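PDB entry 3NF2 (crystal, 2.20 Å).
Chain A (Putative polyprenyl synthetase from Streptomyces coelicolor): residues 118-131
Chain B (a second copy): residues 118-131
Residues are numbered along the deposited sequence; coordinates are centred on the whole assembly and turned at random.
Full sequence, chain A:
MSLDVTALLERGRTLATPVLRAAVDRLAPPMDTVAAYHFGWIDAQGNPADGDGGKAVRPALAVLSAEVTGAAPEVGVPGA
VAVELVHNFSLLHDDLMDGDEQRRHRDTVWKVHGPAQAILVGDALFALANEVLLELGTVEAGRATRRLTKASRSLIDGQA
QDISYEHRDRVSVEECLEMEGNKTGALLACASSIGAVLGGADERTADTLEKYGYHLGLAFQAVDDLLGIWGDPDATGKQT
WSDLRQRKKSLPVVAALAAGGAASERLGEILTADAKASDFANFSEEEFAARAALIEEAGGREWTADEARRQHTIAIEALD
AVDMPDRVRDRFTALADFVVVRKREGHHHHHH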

# COMPACT_ATOMS: atom_id res chain seq x y z
N ALA A 118 -4.52 2.71 -10.81
CA ALA A 118 -5.28 2.04 -9.75
C ALA A 118 -4.37 1.62 -8.60
O ALA A 118 -4.70 1.82 -7.44
CB ALA A 118 -6.03 0.84 -10.31
N ILE A 119 -3.20 1.08 -8.95
CA ILE A 119 -2.17 0.70 -7.98
C ILE A 119 -1.67 1.90 -7.20
O ILE A 119 -1.54 1.86 -5.98
CB ILE A 119 -0.98 -0.02 -8.65
CG1 ILE A 119 -1.44 -1.32 -9.29
CG2 ILE A 119 0.13 -0.32 -7.63
CD1 ILE A 119 -0.59 -1.78 -10.47
N LEU A 120 -1.41 2.98 -7.93
CA LEU A 120 -0.81 4.19 -7.40
C LEU A 120 -1.75 4.91 -6.42
O LEU A 120 -1.38 5.18 -5.28
CB LEU A 120 -0.48 5.11 -8.56
CG LEU A 120 0.24 6.44 -8.31
CD1 LEU A 120 1.70 6.20 -7.99
CD2 LEU A 120 0.07 7.35 -9.53
N VAL A 121 -2.96 5.19 -6.88
CA VAL A 121 -3.95 5.85 -6.03
C VAL A 121 -4.32 4.98 -4.81
O VAL A 121 -4.44 5.47 -3.70
CB VAL A 121 -5.18 6.30 -6.85
CG1 VAL A 121 -6.21 6.97 -5.96
CG2 VAL A 121 -4.74 7.30 -7.93
N GLY A 122 -4.45 3.68 -5.03
CA GLY A 122 -4.57 2.73 -3.92
C GLY A 122 -3.49 2.93 -2.87
O GLY A 122 -3.81 3.13 -1.68
N ASP A 123 -2.22 2.90 -3.30
CA ASP A 123 -1.10 3.14 -2.38
C ASP A 123 -1.19 4.50 -1.68
O ASP A 123 -0.84 4.62 -0.50
CB ASP A 123 0.24 3.08 -3.12
CG ASP A 123 0.60 1.68 -3.55
OD1 ASP A 123 0.03 0.72 -3.00
OD2 ASP A 123 1.45 1.54 -4.45
N ALA A 124 -1.62 5.51 -2.42
CA ALA A 124 -1.67 6.87 -1.92
C ALA A 124 -2.71 6.99 -0.82
O ALA A 124 -2.47 7.68 0.17
CB ALA A 124 -1.97 7.83 -3.04
N LEU A 125 -3.85 6.32 -0.99
CA LEU A 125 -4.92 6.32 0.02
C LEU A 125 -4.49 5.62 1.30
O LEU A 125 -4.81 6.07 2.40
CB LEU A 125 -6.21 5.70 -0.53
CG LEU A 125 -6.98 6.40 -1.67
CD1 LEU A 125 -8.33 5.70 -1.88
CD2 LEU A 125 -7.20 7.89 -1.44
N PHE A 126 -3.75 4.52 1.16
CA PHE A 126 -3.25 3.76 2.30
C PHE A 126 -2.19 4.56 3.07
O PHE A 126 -2.19 4.56 4.31
CB PHE A 126 -2.73 2.39 1.85
CG PHE A 126 -2.28 1.49 2.99
CD1 PHE A 126 -2.89 1.53 4.25
CD2 PHE A 126 -1.27 0.57 2.79
CE1 PHE A 126 -2.46 0.70 5.29
CE2 PHE A 126 -0.83 -0.27 3.82
CZ PHE A 126 -1.43 -0.20 5.07
N ALA A 127 -1.32 5.27 2.36
CA ALA A 127 -0.36 6.15 3.03
C ALA A 127 -1.04 7.37 3.68
O ALA A 127 -0.65 7.80 4.77
CB ALA A 127 0.74 6.57 2.09
N LEU A 128 -2.07 7.90 3.02
CA LEU A 128 -2.83 9.04 3.56
C LEU A 128 -3.58 8.71 4.85
O LEU A 128 -3.77 9.58 5.71
CB LEU A 128 -3.80 9.58 2.50
CG LEU A 128 -4.56 10.88 2.79
CD1 LEU A 128 -3.62 12.09 3.09
CD2 LEU A 128 -5.47 11.21 1.64
N ALA A 129 -4.01 7.46 4.99
CA ALA A 129 -4.78 7.00 6.14
C ALA A 129 -3.93 7.05 7.38
O ALA A 129 -4.37 7.52 8.43
CB ALA A 129 -5.31 5.59 5.91
N ASN A 130 -2.70 6.56 7.24
CA ASN A 130 -1.71 6.61 8.31
C ASN A 130 -1.34 8.04 8.67
O ASN A 130 -1.12 8.35 9.84
CB ASN A 130 -0.45 5.83 7.91
CG ASN A 130 -0.69 4.35 7.81
OD1 ASN A 130 -1.38 3.77 8.63
ND2 ASN A 130 -0.11 3.72 6.80
N GLU A 131 -1.28 8.90 7.65
CA GLU A 131 -0.99 10.32 7.83
C GLU A 131 -2.09 11.00 8.63
O GLU A 131 -1.81 11.74 9.56
CB GLU A 131 -0.84 11.01 6.48
CG GLU A 131 -0.31 12.44 6.55
CD GLU A 131 1.21 12.49 6.58
OE1 GLU A 131 1.79 12.30 7.67
OE2 GLU A 131 1.82 12.73 5.51
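Chain B 118-131: AILVGDALFALANE

Chain B lays the same helix alongside its twin in chain A, nearly parallel and related to it by an exact two-fold axis, so that the contact is a ladder in which most residues meet their own copies, with a phenylalanine-alanine crossing near the middle, mostly apolar and without a single hydrogen bond across it.

The chain B stretch is helical from end to end, as is that of chain A, and in both copies the helix runs on beyond the stretch in both directions. The backbone of chain B repeats the ordinary i to i+4 pattern: B:Asp123 N donates to B:Ile119 O at 3.0 Å and B:Ala127 N to B:Asp123 O at 3.0 Å, while the bond from B:Ala129 N to B:Leu125 O, also 3.0 Å, is weak. The N-to-C directions differ by 13°, and the axes approach to 11.8 Å. So small an angle keeps the helices side by side over several turns, and the register follows from the symmetry: CA of A:Ile119 lies 7.3 Å from CA of B:Ile119, CA of A:Asp123 lies 7.8 Å from CA of B:Asp123, and CA of A:Asn130 lies 8.9 Å from CA of B:Asn130. Between the last two levels the pairing is staggered, with CA of A:Phe126 9.0 Å from CA of B:Ala127 and the reciprocal pair at the same distance.

Positions 119, 123, 126, 127 and 130 make the whole contact, a spacing of three and four residues that holds one side of a helix against its neighbour. At the N-terminal end the two isoleucines, both m at chi1 and t at chi2, meet CG1 of A:Ile119 to CG1 of B:Ile119 at 4.0 Å. The centre belongs to phenylalanine, which has the largest area covered by the opposite helix. Its CA-to-CB bond points toward the partner and its chi1 is t; CD2 of A:Phe126 comes within 3.4 Å of CD2 of B:Phe126, the ring centroids are 5.0 Å apart, and the planes are inclined at 72°. The edge of each ring also receives a methyl group: CB of B:Ala127 is 4.0 Å from CZ of A:Phe126, and CB of A:Ala127 is 3.9 Å from CZ of B:Phe126. Each ring thus reaches across to the neighbouring helix, with the alanine methyl near the ring plane.

Two polar pairs share the ladder, Asp123 between the isoleucine and phenylalanine levels and Asn130 at its C-terminal end. OD1 of A:Asp123 lies 3.5 Å from OD1 of B:Asp123, a meeting of like charges rather than a bond, although OD2 of each carboxylate is hydrogen-bonded elsewhere in the structure. ND2 of A:Asn130 stands 3.2 Å from ND2 of B:Asn130, but two donors face each other and no hydrogen bond results. The rule to take from this contact is that a symmetric, nearly parallel pair brings like against like at most levels: that suits isoleucine and phenylalanine, whereas here Asp123 and Asn130 meet their own copies without a hydrogen bond between them.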

# COMPACT_ATOMS: atom_id res chain seq x y z
N ALA B 118 1.99 -9.40 -7.23
CA ALA B 118 2.92 -8.28 -7.08
C ALA B 118 2.28 -7.14 -6.29
O ALA B 118 2.90 -6.57 -5.40
CB ALA B 118 3.40 -7.78 -8.44
N ILE B 119 1.01 -6.85 -6.60
CA ILE B 119 0.23 -5.84 -5.89
C ILE B 119 0.04 -6.22 -4.43
O ILE B 119 0.21 -5.39 -3.54
CB ILE B 119 -1.15 -5.62 -6.55
CG1 ILE B 119 -0.98 -5.07 -7.96
CG2 ILE B 119 -2.00 -4.63 -5.74
CD1 ILE B 119 -2.13 -5.41 -8.91
N LEU B 120 -0.29 -7.48 -4.21
CA LEU B 120 -0.63 -8.01 -2.90
C LEU B 120 0.57 -8.01 -1.96
O LEU B 120 0.51 -7.45 -0.86
CB LEU B 120 -1.15 -9.43 -3.08
CG LEU B 120 -1.67 -10.21 -1.87
CD1 LEU B 120 -3.02 -9.69 -1.43
CD2 LEU B 120 -1.71 -11.70 -2.21
N VAL B 121 1.66 -8.63 -2.40
CA VAL B 121 2.88 -8.68 -1.60
C VAL B 121 3.45 -7.27 -1.36
O VAL B 121 3.89 -6.94 -0.26
CB VAL B 121 3.91 -9.66 -2.21
CG1 VAL B 121 5.18 -9.69 -1.38
CG2 VAL B 121 3.31 -11.07 -2.25
N GLY B 122 3.41 -6.43 -2.39
CA GLY B 122 3.71 -5.01 -2.22
C GLY B 122 2.94 -4.39 -1.06
O GLY B 122 3.56 -3.81 -0.15
N ASP B 123 1.61 -4.52 -1.09
CA ASP B 123 0.77 -4.02 0.01
C ASP B 123 1.15 -4.61 1.37
O ASP B 123 1.11 -3.92 2.39
CB ASP B 123 -0.71 -4.32 -0.24
CG ASP B 123 -1.29 -3.50 -1.37
OD1 ASP B 123 -0.69 -2.47 -1.72
OD2 ASP B 123 -2.34 -3.89 -1.90
N ALA B 124 1.48 -5.90 1.38
CA ALA B 124 1.77 -6.62 2.60
C ALA B 124 3.05 -6.10 3.23
O ALA B 124 3.12 -5.97 4.44
CB ALA B 124 1.87 -8.10 2.32
N LEU B 125 4.05 -5.80 2.40
CA LEU B 125 5.32 -5.25 2.87
C LEU B 125 5.16 -3.85 3.46
O LEU B 125 5.78 -3.52 4.48
CB LEU B 125 6.38 -5.25 1.76
CG LEU B 125 6.92 -6.57 1.19
CD1 LEU B 125 8.10 -6.30 0.26
CD2 LEU B 125 7.32 -7.58 2.25
N PHE B 126 4.31 -3.04 2.83
CA PHE B 126 4.04 -1.69 3.29
C PHE B 126 3.27 -1.71 4.63
O PHE B 126 3.57 -0.92 5.53
CB PHE B 126 3.30 -0.88 2.22
CG PHE B 126 3.06 0.57 2.58
CD1 PHE B 126 3.96 1.30 3.37
CD2 PHE B 126 1.95 1.24 2.09
CE1 PHE B 126 3.72 2.63 3.70
CE2 PHE B 126 1.71 2.58 2.41
CZ PHE B 126 2.59 3.27 3.22
N ALA B 127 2.32 -2.63 4.77
CA ALA B 127 1.64 -2.78 6.06
C ALA B 127 2.56 -3.35 7.15
O ALA B 127 2.48 -2.95 8.32
CB ALA B 127 0.38 -3.61 5.91
N LEU B 128 3.44 -4.28 6.76
CA LEU B 128 4.41 -4.87 7.70
C LEU B 128 5.42 -3.85 8.25
O LEU B 128 5.89 -3.99 9.38
CB LEU B 128 5.14 -6.05 7.04
CG LEU B 128 6.05 -6.92 7.90
CD1 LEU B 128 5.34 -7.56 9.12
CD2 LEU B 128 6.69 -7.99 7.05
N ALA B 129 5.75 -2.85 7.44
CA ALA B 129 6.73 -1.84 7.80
C ALA B 129 6.21 -1.00 8.94
O ALA B 129 6.94 -0.73 9.90
CB ALA B 129 7.07 -0.95 6.60
N ASN B 130 4.95 -0.61 8.82
CA ASN B 130 4.26 0.13 9.87
C ASN B 130 4.12 -0.70 11.14
O ASN B 130 4.22 -0.17 12.24
CB ASN B 130 2.88 0.58 9.39
CG ASN B 130 2.95 1.63 8.31
OD1 ASN B 130 3.77 2.53 8.37
ND2 ASN B 130 2.09 1.51 7.31
N GLU B 131 3.89 -2.00 10.97
CA GLU B 131 3.78 -2.94 12.08
C GLU B 131 5.10 -3.05 12.83
O GLU B 131 5.12 -2.99 14.05
CB GLU B 131 3.37 -4.32 11.57
CG GLU B 131 3.01 -5.32 12.66
CD GLU B 131 1.55 -5.20 13.09
OE1 GLU B 131 1.24 -4.30 13.91
OE2 GLU B 131 0.72 -6.01 12.61